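Local coordinates for lipopolysaccharide biosynthesis protein wbpB (Thermus thermophilus, PDB 3O9Z), which probably oxidises a nucleotide-linked sugar with NAD, with alpha-ketoglutarate bound beside the cofactor, on the route to 2,3-diacetamido-2,3-dideoxy-D-mannuronic acid, at residues A[154-158]-A[187-192]. Residues are numbered along the deposited sequence; the frame is centred on the assembly and turned at random.
With AKG (2-oxoglutaric acid), chain F; NAD (nicotinamide-adenine-dinucleotide), chain E.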
loop_
_atom_site.group_PDB
_atom_site.type_symbol
_atom_site.label_atom_id
_atom_site.label_comp_id
_atom_site.label_asym_id
_atom_site.label_seq_id
_atom_site.Cartn_x
_atom_site.Cartn_y
_atom_site.Cartn_z
ATOM N N VAL A 154 -35.101 -13.509 25.108
ATOM C CA VAL A 154 -33.755 -13.993 24.764
ATOM C C VAL A 154 -32.733 -12.969 25.236
ATOM O O VAL A 154 -32.951 -11.757 25.093
ATOM C CB VAL A 154 -33.628 -14.105 23.233
ATOM C CG1 VAL A 154 -32.171 -14.528 22.877
ATOM C CG2 VAL A 154 -34.606 -15.122 22.659
ATOM N N VAL A 155 -31.631 -13.451 25.795
ATOM C CA VAL A 155 -30.498 -12.588 26.099
ATOM C C VAL A 155 -29.341 -13.108 25.259
ATOM O O VAL A 155 -28.957 -14.279 25.364
ATOM C CB VAL A 155 -30.128 -12.641 27.589
ATOM C CG1 VAL A 155 -28.876 -11.826 27.835
ATOM C CG2 VAL A 155 -31.283 -12.094 28.427
ATOM N N LEU A 156 -28.789 -12.252 24.407
ATOM C CA LEU A 156 -27.685 -12.641 23.507
ATOM C C LEU A 156 -26.485 -11.846 23.977
ATOM O O LEU A 156 -26.538 -10.610 24.075
ATOM C CB LEU A 156 -28.015 -12.149 22.083
ATOM C CG LEU A 156 -27.195 -12.720 20.934
ATOM C CD1 LEU A 156 -25.742 -12.268 20.961
ATOM C CD2 LEU A 156 -27.331 -14.257 20.826
ATOM N N THR A 157 -25.405 -12.553 24.327
ATOM C CA THR A 157 -24.174 -11.904 24.768
ATOM C C THR A 157 -23.033 -12.409 23.905
ATOM O O THR A 157 -22.892 -13.620 23.691
ATOM C CB THR A 157 -23.883 -12.315 26.224
ATOM O OG1 THR A 157 -25.035 -12.011 27.019
ATOM C CG2 THR A 157 -22.702 -11.500 26.783
ATOM N N TYR A 158 -22.305 -11.482 23.289
ATOM C CA TYR A 158 -21.350 -11.851 22.243
ATOM C C TYR A 158 -20.076 -11.060 22.493
ATOM O O TYR A 158 -19.989 -9.869 22.144
ATOM C CB TYR A 158 -21.955 -11.523 20.857
ATOM C CG TYR A 158 -21.314 -12.288 19.727
ATOM C CD1 TYR A 158 -20.065 -11.924 19.211
ATOM C CD2 TYR A 158 -21.933 -13.423 19.219
ATOM C CE1 TYR A 158 -19.503 -12.651 18.148
ATOM C CE2 TYR A 158 -21.370 -14.173 18.198
ATOM C CZ TYR A 158 -20.168 -13.782 17.660
ATOM O OH TYR A 158 -19.577 -14.506 16.640
ATOM N N HIS A 187 -22.975 -11.951 12.718
ATOM C CA HIS A 187 -23.141 -13.340 13.089
ATOM C C HIS A 187 -24.391 -13.509 13.931
ATOM O O HIS A 187 -25.179 -14.419 13.658
ATOM C CB HIS A 187 -21.928 -13.825 13.890
ATOM C CG HIS A 187 -20.739 -14.194 13.061
ATOM N ND1 HIS A 187 -20.720 -15.283 12.213
ATOM C CD2 HIS A 187 -19.507 -13.635 12.998
ATOM C CE1 HIS A 187 -19.522 -15.379 11.659
ATOM N NE2 HIS A 187 -18.779 -14.376 12.096
ATOM N N PHE A 188 -24.504 -12.718 14.978
ATOM C CA PHE A 188 -25.653 -12.924 15.853
ATOM C C PHE A 188 -26.929 -12.272 15.332
ATOM O O PHE A 188 -28.004 -12.837 15.613
ATOM C CB PHE A 188 -25.353 -12.630 17.336
ATOM C CG PHE A 188 -25.281 -11.174 17.703
ATOM C CD1 PHE A 188 -24.059 -10.565 17.889
ATOM C CD2 PHE A 188 -26.443 -10.439 17.923
ATOM C CE1 PHE A 188 -23.974 -9.241 18.229
ATOM C CE2 PHE A 188 -26.357 -9.110 18.265
ATOM C CZ PHE A 188 -25.114 -8.525 18.407
ATOM N N PHE A 189 -26.860 -11.140 14.623
ATOM C CA PHE A 189 -28.086 -10.597 14.013
ATOM C C PHE A 189 -28.637 -11.664 13.067
ATOM O O PHE A 189 -29.865 -11.883 12.989
ATOM C CB PHE A 189 -27.915 -9.204 13.398
ATOM C CG PHE A 189 -27.645 -8.151 14.429
ATOM C CD1 PHE A 189 -28.587 -7.838 15.403
ATOM C CD2 PHE A 189 -26.444 -7.471 14.432
ATOM C CE1 PHE A 189 -28.303 -6.883 16.360
ATOM C CE2 PHE A 189 -26.191 -6.492 15.363
ATOM C CZ PHE A 189 -27.090 -6.222 16.359
ATOM N N ASP A 190 -27.754 -12.319 12.315
ATOM C CA ASP A 190 -28.191 -13.362 11.412
ATOM C C ASP A 190 -28.732 -14.594 12.129
ATOM O O ASP A 190 -29.774 -15.149 11.722
ATOM C CB ASP A 190 -27.066 -13.707 10.430
ATOM C CG ASP A 190 -27.516 -14.736 9.437
ATOM O OD1 ASP A 190 -28.179 -14.316 8.456
ATOM O OD2 ASP A 190 -27.269 -15.926 9.725
ATOM N N LEU A 191 -28.078 -15.012 13.213
ATOM C CA LEU A 191 -28.572 -16.118 14.029
ATOM C C LEU A 191 -29.990 -15.813 14.504
ATOM O O LEU A 191 -30.887 -16.672 14.397
ATOM C CB LEU A 191 -27.647 -16.311 15.252
ATOM C CG LEU A 191 -28.144 -17.300 16.311
ATOM C CD1 LEU A 191 -28.316 -18.714 15.738
ATOM C CD2 LEU A 191 -27.182 -17.301 17.516
ATOM N N LEU A 192 -30.187 -14.604 15.006
ATOM C CA LEU A 192 -31.497 -14.233 15.541
ATOM C C LEU A 192 -32.553 -14.142 14.452
ATOM O O LEU A 192 -33.696 -14.544 14.699
ATOM C CB LEU A 192 -31.417 -12.898 16.263
ATOM C CG LEU A 192 -30.550 -12.950 17.531
ATOM C CD1 LEU A 192 -30.261 -11.518 18.018
ATOM C CD2 LEU A 192 -31.137 -13.828 18.679
HETATM C C1 AKG F . -14.550 -11.656 12.423
HETATM O O1 AKG F . -13.563 -11.441 13.175
HETATM O O2 AKG F . -14.733 -11.005 11.389
HETATM C C2 AKG F . -15.473 -12.749 12.645
HETATM O O5 AKG F . -16.406 -12.903 11.861
HETATM C C3 AKG F . -15.309 -13.661 13.832
HETATM C C4 AKG F . -16.196 -13.124 14.955
HETATM C C5 AKG F . -16.002 -13.839 16.277
HETATM O O3 AKG F . -14.847 -14.047 16.695
HETATM O O4 AKG F . -16.990 -14.208 16.916
HETATM P PA NAD E . -7.597 -9.463 6.920
HETATM O O1A NAD E . -6.752 -10.415 7.680
HETATM O O2A NAD E . -7.442 -7.940 7.055
HETATM O O5B NAD E . -7.333 -9.930 5.434
HETATM C C5B NAD E . -7.948 -9.143 4.453
HETATM C C4B NAD E . -7.250 -9.430 3.102
HETATM O O4B NAD E . -7.959 -8.791 2.008
HETATM C C3B NAD E . -5.845 -8.765 3.123
HETATM O O3B NAD E . -4.806 -9.723 2.834
HETATM C C2B NAD E . -5.937 -7.625 2.094
HETATM O O2B NAD E . -4.709 -7.328 1.412
HETATM C C1B NAD E . -6.948 -8.298 1.119
HETATM N N9A NAD E . -7.555 -7.284 0.219
HETATM C C8A NAD E . -7.699 -5.931 0.269
HETATM N N7A NAD E . -8.282 -5.475 -0.838
HETATM C C5A NAD E . -8.449 -6.543 -1.684
HETATM C C6A NAD E . -8.982 -6.718 -3.017
HETATM N N6A NAD E . -9.409 -5.635 -3.735
HETATM N N1A NAD E . -8.971 -7.985 -3.417
HETATM C C2A NAD E . -8.568 -9.085 -2.797
HETATM N N3A NAD E . -8.036 -8.941 -1.556
HETATM C C4A NAD E . -8.021 -7.711 -1.031
HETATM O O3 NAD E . -9.132 -9.794 7.224
HETATM P PN NAD E . -9.870 -11.135 7.540
HETATM O O1N NAD E . -10.059 -11.244 9.052
HETATM O O2N NAD E . -9.223 -12.274 6.802
HETATM O O5D NAD E . -11.361 -10.844 7.043
HETATM C C5D NAD E . -11.560 -11.135 5.682
HETATM C C4D NAD E . -13.082 -11.281 5.502
HETATM O O4D NAD E . -13.433 -12.497 6.200
HETATM C C3D NAD E . -13.946 -10.147 6.071
HETATM O O3D NAD E . -15.142 -10.092 5.230
HETATM C C2D NAD E . -14.362 -10.735 7.429
HETATM O O2D NAD E . -15.617 -10.242 7.872
HETATM C C1D NAD E . -14.416 -12.254 7.223
HETATM N N1N NAD E . -14.159 -13.014 8.445
HETATM C C2N NAD E . -14.973 -13.992 8.781
HETATM C C3N NAD E . -14.824 -14.789 9.897
HETATM C C7N NAD E . -15.881 -15.786 10.144
HETATM O O7N NAD E . -16.603 -16.226 9.224
HETATM N N7N NAD E . -15.901 -16.261 11.384
HETATM C C4N NAD E . -13.709 -14.544 10.710
HETATM C C5N NAD E . -12.817 -13.560 10.281
HETATM C C6N NAD E . -13.027 -12.798 9.134
#
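With CG anti to the backbone N in both Leu156 and Tyr158 (chi1 -159° in the tyrosine), the two side chains reach from their strand to Phe188, whose own CG sits between N and the carbonyl carbon (chi1 76°). This is helix-on-sheet packing in the C-terminal alpha/beta domain of a Gfo/Idh/MocA-type oxidoreductase: segment 187-192 of helix 186-196 runs nearly antiparallel to segment 154-158 of strand 152-160, their axes 10.2 Å apart at closest approach. Leu156 CD1 lies over one face of the Phe188 ring in a CH-pi contact, 3.8 Å from the centroid. Tyr158 meets the same ring obliquely, its CG 3.7 Å from Phe188 CD1. Farther from the ligand, Leu192 CD2 packs against both Val154 CG1 and Leu156 CD2. Tyr158 continues past Phe188 to His187, its OH 3.7 Å from His187 CB, and both residues hold 2-oxoglutarate. Tyr158 OH donates to carboxylate oxygen O4 of the ligand at 2.6 Å. A phenylalanine here would probably leave O4 without that bond. Arg162, Lys103, Thr160 and Arg247 also bond the ligand. His187 NE2 donates to its keto oxygen O5 at 2.8 Å, with an N-H...O5 angle of 145°, well short of straight.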